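Local coordinates for SH3 domain-containing protein (Dictyostelium discoideum, PDB 4NQI) that remodels membranes in osmoregulation, phagocytosis and cytokinesis, and probably binds phosphatidylinositol lipids through the N-terminal I-BAR domain, the part described here, at residues K86-R91 with S211-N216; K97-E102 with S193-F198. One frame throughout, in Å; residues are numbered along the deposited sequence.

Overall arrangement
Contacts 1 and 2 join the same two long helices, 72-140 and 152-224, at successive places along the rod-like I-BAR domain. The centre of contact 2 lies about 5 Å from the centre of the chain, that of contact 1 about 25 Å. Their centres are about 22 Å apart, their nearest atoms about 7 Å, and they do not touch. Contact 2 is nested within the chain loop closed by contact 1. The segment axes draw together from 11.5 Å in contact 1 to 8.5 Å in contact 2. Both sites also meet the second subunit. A bound PEG, probably from the crystallisation liquor, lies about 5 Å from the side chain of Q194 in contact 2.

Contact 1 of 2, residues K86-R91 with S211-N216; sequences KDLENR and SKFSTN
L88 and K212 mark the register of two nearly antiparallel helical segments, whose axes run at 165° and approach to 11.5 Å. At that separation the side chains have to bridge the gap. L88 does so with its CD1 methyl, which sits over one face of the F213 ring, offset toward the rim. CD1 is 3.5 Å from F213 CE1. It is 3.8 Å from the centroid of the F213 ring and 27° off the ring normal, a CH-pi contact.

The aliphatic part of the partly exposed K212 packs beside L88. Its chain slides past L88 in the opposite direction, with K212 CD 4.1 Å from L88 CG. It then crosses D87 at about a right angle, and K212 CE lies 3.9 Å from D87 CB. The bend at the end of the lysine (chi4 -63°) places NZ 4.2 Å from D87 OD2. That is beyond a salt bridge, although the opposite charges probably attract. K212 NZ is also 4.5 Å from R91 NH2, a like charge that D87 may partly offset. R91 NH1 makes a weak, long ion pair with D208.

On the buried side F213 packs on L199 of the second subunit, and E89 is hydrogen-bonded to Y45 of that subunit. The leucine-phenylalanine contact, flanked by the charged D87, R91 and K212, thus joins helices 72-140 and 152-224 next to the dimer interface, in the elongated antiparallel helical bundle of the I-BAR (IMD) fold.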
# COMPACT_ATOMS: atom_id res chain seq x y z
N LYS B 86 -12.12 -1.41 -5.59
CA LYS B 86 -12.60 -0.03 -5.48
C LYS B 86 -12.57 0.45 -4.03
O LYS B 86 -12.00 1.50 -3.72
CB LYS B 86 -14.01 0.10 -6.05
CG LYS B 86 -14.55 1.53 -5.98
N ASP B 87 -13.18 -0.33 -3.14
CA ASP B 87 -13.23 0.02 -1.72
C ASP B 87 -11.84 0.18 -1.11
O ASP B 87 -11.59 1.10 -0.34
CB ASP B 87 -14.06 -1.00 -0.95
CG ASP B 87 -15.54 -0.88 -1.23
OD1 ASP B 87 -15.97 0.20 -1.72
OD2 ASP B 87 -16.29 -1.84 -0.96
N LEU B 88 -10.93 -0.73 -1.46
CA LEU B 88 -9.56 -0.67 -0.94
C LEU B 88 -8.77 0.53 -1.49
O LEU B 88 -8.01 1.16 -0.76
CB LEU B 88 -8.81 -1.97 -1.23
CG LEU B 88 -9.29 -3.20 -0.45
CD1 LEU B 88 -8.56 -4.45 -0.90
CD2 LEU B 88 -9.09 -2.99 1.04
N GLU B 89 -8.97 0.86 -2.76
CA GLU B 89 -8.27 1.99 -3.37
C GLU B 89 -8.80 3.33 -2.86
O GLU B 89 -8.05 4.30 -2.75
CB GLU B 89 -8.32 1.93 -4.90
CG GLU B 89 -7.56 0.75 -5.50
CD GLU B 89 -6.12 0.65 -5.02
OE1 GLU B 89 -5.47 1.70 -4.79
OE2 GLU B 89 -5.63 -0.49 -4.86
N ASN B 90 -10.09 3.37 -2.54
CA ASN B 90 -10.67 4.54 -1.89
C ASN B 90 -10.04 4.76 -0.52
O ASN B 90 -9.76 5.90 -0.12
CB ASN B 90 -12.19 4.40 -1.76
CG ASN B 90 -12.94 4.87 -3.00
OD1 ASN B 90 -12.58 5.87 -3.62
ND2 ASN B 90 -13.99 4.15 -3.36
N ARG B 91 -9.80 3.67 0.20
CA ARG B 91 -9.22 3.75 1.54
C ARG B 91 -7.73 4.07 1.51
O ARG B 91 -7.19 4.64 2.46
CB ARG B 91 -9.47 2.46 2.32
CG ARG B 91 -10.95 2.14 2.51
CD ARG B 91 -11.16 0.88 3.35
NE ARG B 91 -12.45 0.26 3.09
CZ ARG B 91 -13.29 -0.18 4.03
NH1 ARG B 91 -12.97 -0.06 5.31
NH2 ARG B 91 -14.44 -0.74 3.68
N SER B 211 -8.63 -9.05 4.94
CA SER B 211 -10.01 -9.47 5.13
C SER B 211 -10.77 -9.59 3.81
O SER B 211 -11.48 -10.57 3.59
CB SER B 211 -10.73 -8.50 6.07
OG SER B 211 -12.08 -8.89 6.27
N LYS B 212 -10.62 -8.59 2.94
CA LYS B 212 -11.35 -8.56 1.68
C LYS B 212 -10.83 -9.56 0.65
O LYS B 212 -11.61 -10.36 0.12
CB LYS B 212 -11.34 -7.15 1.08
CG LYS B 212 -12.35 -6.19 1.71
CD LYS B 212 -12.75 -5.08 0.74
CE LYS B 212 -13.75 -4.12 1.38
NZ LYS B 212 -15.03 -4.78 1.75
N PHE B 213 -9.53 -9.52 0.37
CA PHE B 213 -8.94 -10.35 -0.68
C PHE B 213 -9.02 -11.85 -0.39
O PHE B 213 -8.99 -12.66 -1.31
CB PHE B 213 -7.49 -9.92 -0.97
CG PHE B 213 -7.38 -8.71 -1.85
CD1 PHE B 213 -8.52 -8.14 -2.41
CD2 PHE B 213 -6.15 -8.14 -2.13
CE1 PHE B 213 -8.43 -7.03 -3.24
CE2 PHE B 213 -6.05 -7.02 -2.95
CZ PHE B 213 -7.19 -6.47 -3.50
N SER B 214 -9.14 -12.22 0.88
CA SER B 214 -9.33 -13.62 1.26
C SER B 214 -10.70 -14.13 0.82
O SER B 214 -10.84 -15.27 0.38
CB SER B 214 -9.15 -13.81 2.76
OG SER B 214 -7.81 -13.58 3.15
N THR B 215 -11.71 -13.27 0.96
CA THR B 215 -13.07 -13.61 0.52
C THR B 215 -13.13 -13.81 -1.00
O THR B 215 -13.79 -14.73 -1.48
CB THR B 215 -14.09 -12.54 0.96
OG1 THR B 215 -13.96 -12.31 2.37
CG2 THR B 215 -15.50 -13.00 0.67
N ASN B 216 -12.44 -12.95 -1.74
CA ASN B 216 -12.36 -13.08 -3.20
C ASN B 216 -11.65 -14.37 -3.60
O ASN B 216 -12.12 -15.09 -4.48
CB ASN B 216 -11.64 -11.88 -3.82
CG ASN B 216 -12.34 -10.57 -3.52
OD1 ASN B 216 -11.84 -9.74 -2.76
ND2 ASN B 216 -13.49 -10.35 -4.15

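Contact 2 of 2, residues K97-E102 with S193-F198; sequences KVLLNE and SQFNQF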
# COMPACT_ATOMS: atom_id res chain seq x y z
N LYS B 97 -4.32 11.02 2.55
CA LYS B 97 -4.85 12.25 3.14
C LYS B 97 -4.41 12.41 4.60
O LYS B 97 -4.13 13.52 5.04
CB LYS B 97 -6.37 12.26 3.06
CG LYS B 97 -6.96 12.19 1.65
CD LYS B 97 -6.95 13.55 0.96
CE LYS B 97 -8.27 13.81 0.23
NZ LYS B 97 -8.56 12.79 -0.83
N VAL B 98 -4.37 11.30 5.33
CA VAL B 98 -3.94 11.30 6.73
C VAL B 98 -2.47 11.71 6.85
O VAL B 98 -2.12 12.54 7.69
CB VAL B 98 -4.15 9.92 7.40
CG1 VAL B 98 -3.41 9.83 8.72
CG2 VAL B 98 -5.64 9.66 7.60
N LEU B 99 -1.62 11.14 6.00
CA LEU B 99 -0.21 11.50 5.95
C LEU B 99 -0.03 12.99 5.67
O LEU B 99 0.86 13.63 6.21
CB LEU B 99 0.52 10.67 4.89
CG LEU B 99 2.02 10.93 4.73
CD1 LEU B 99 2.76 10.56 6.01
CD2 LEU B 99 2.60 10.18 3.54
N LEU B 100 -0.91 13.53 4.82
CA LEU B 100 -0.86 14.95 4.47
C LEU B 100 -1.40 15.83 5.60
O LEU B 100 -0.78 16.84 5.95
CB LEU B 100 -1.65 15.21 3.19
CG LEU B 100 -1.71 16.67 2.73
CD1 LEU B 100 -0.33 17.14 2.29
CD2 LEU B 100 -2.73 16.88 1.61
N ASN B 101 -2.55 15.46 6.15
CA ASN B 101 -3.24 16.27 7.15
C ASN B 101 -2.70 16.11 8.57
O ASN B 101 -2.72 17.06 9.35
CB ASN B 101 -4.74 15.97 7.14
CG ASN B 101 -5.40 16.32 5.81
OD1 ASN B 101 -5.02 17.29 5.15
ND2 ASN B 101 -6.40 15.54 5.43
N GLU B 102 -2.24 14.91 8.90
CA GLU B 102 -1.82 14.59 10.27
C GLU B 102 -0.31 14.64 10.49
O GLU B 102 0.15 14.74 11.63
CB GLU B 102 -2.36 13.22 10.69
CG GLU B 102 -3.87 13.04 10.50
CD GLU B 102 -4.68 13.67 11.61
OE1 GLU B 102 -4.08 14.24 12.54
OE2 GLU B 102 -5.92 13.58 11.56
N SER B 193 5.01 11.07 17.03
CA SER B 193 3.59 11.07 17.39
C SER B 193 2.71 11.44 16.19
O SER B 193 1.60 10.91 16.04
CB SER B 193 3.34 12.05 18.53
OG SER B 193 2.00 12.01 18.96
N GLN B 194 3.20 12.34 15.35
CA GLN B 194 2.47 12.74 14.15
C GLN B 194 2.59 11.68 13.06
O GLN B 194 1.61 11.37 12.38
CB GLN B 194 2.96 14.11 13.66
CG GLN B 194 2.53 15.27 14.55
CD GLN B 194 3.24 16.57 14.23
OE1 GLN B 194 4.21 16.59 13.47
NE2 GLN B 194 2.78 17.66 14.83
N PHE B 195 3.79 11.12 12.89
CA PHE B 195 4.00 10.07 11.89
C PHE B 195 3.17 8.83 12.22
O PHE B 195 2.74 8.11 11.31
CB PHE B 195 5.49 9.71 11.78
CG PHE B 195 5.87 9.13 10.45
CD1 PHE B 195 6.15 9.95 9.37
CD2 PHE B 195 5.96 7.75 10.27
CE1 PHE B 195 6.50 9.42 8.13
CE2 PHE B 195 6.31 7.21 9.04
CZ PHE B 195 6.58 8.05 7.98
N ASN B 196 2.94 8.59 13.51
CA ASN B 196 2.15 7.45 13.96
C ASN B 196 0.73 7.40 13.38
O ASN B 196 0.15 6.33 13.23
CB ASN B 196 2.07 7.43 15.49
CG ASN B 196 3.35 6.94 16.14
OD1 ASN B 196 4.23 6.40 15.48
ND2 ASN B 196 3.44 7.12 17.46
N GLN B 197 0.16 8.57 13.08
CA GLN B 197 -1.18 8.64 12.51
C GLN B 197 -1.24 7.93 11.16
O GLN B 197 -2.22 7.27 10.83
CB GLN B 197 -1.63 10.09 12.37
CG GLN B 197 -1.51 10.91 13.65
CD GLN B 197 -2.30 10.31 14.79
OE1 GLN B 197 -3.45 9.91 14.62
NE2 GLN B 197 -1.68 10.23 15.96
N PHE B 198 -0.17 8.09 10.38
CA PHE B 198 -0.06 7.43 9.08
C PHE B 198 0.15 5.93 9.24
O PHE B 198 -0.46 5.13 8.53
CB PHE B 198 1.08 8.05 8.27
CG PHE B 198 1.54 7.22 7.11
CD1 PHE B 198 0.70 6.98 6.03
CD2 PHE B 198 2.82 6.68 7.09
CE1 PHE B 198 1.12 6.21 4.96
CE2 PHE B 198 3.25 5.91 6.02
CZ PHE B 198 2.40 5.68 4.95
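The backbone N of E102 donates to V98 O at 2.7 Å, and this helical bond links two residues that both pack against Q197. No hydrogen bond crosses between the segments. The contact is made by carbon atoms and by backbone carbonyls set against them. V98 CG1, anti to the backbone N (chi1 166°), lies 3.5 Å from Q197 O. Next to it the stems of E102 and Q197 cross obliquely, with E102 CB 3.6 Å from Q197 CB. Q197 is bent at chi2, and its NE2 makes a weak bond back to S193 O of its own helix. The carbonyl of E102 faces the other helix, where E102 O is 3.5 Å from Q194 CB. The amide end of Q194 leads elsewhere: its OE1 is hydrogen-bonded to N107.

The segments belong to helices 72-140 and 152-224 of the I-BAR bundle. Here they are nearly antiparallel, at 161°, and their axes approach to 8.5 Å. L99 and F198 have the nearest CA atoms, 5.1 Å apart.

These two residues form the buried side of the contact. L99 CD1 is 3.7 Å from F198 CG and makes an off-centre CH-pi contact with the ring. L99 CD2 is the methyl that lies over one face of the F198 ring. L99 CB is 3.9 Å from F198 CD1. An alanine in place of F198 would probably open a gap beside L99, whose CD1 and CB would lose the ring they pack on. Y45 of the same chain, on helix 15-64, touches both L99 and F198. F195 meets L99 CD1 more loosely; its ring stacks edge-to-face with F103 and packs on L81 of the second subunit.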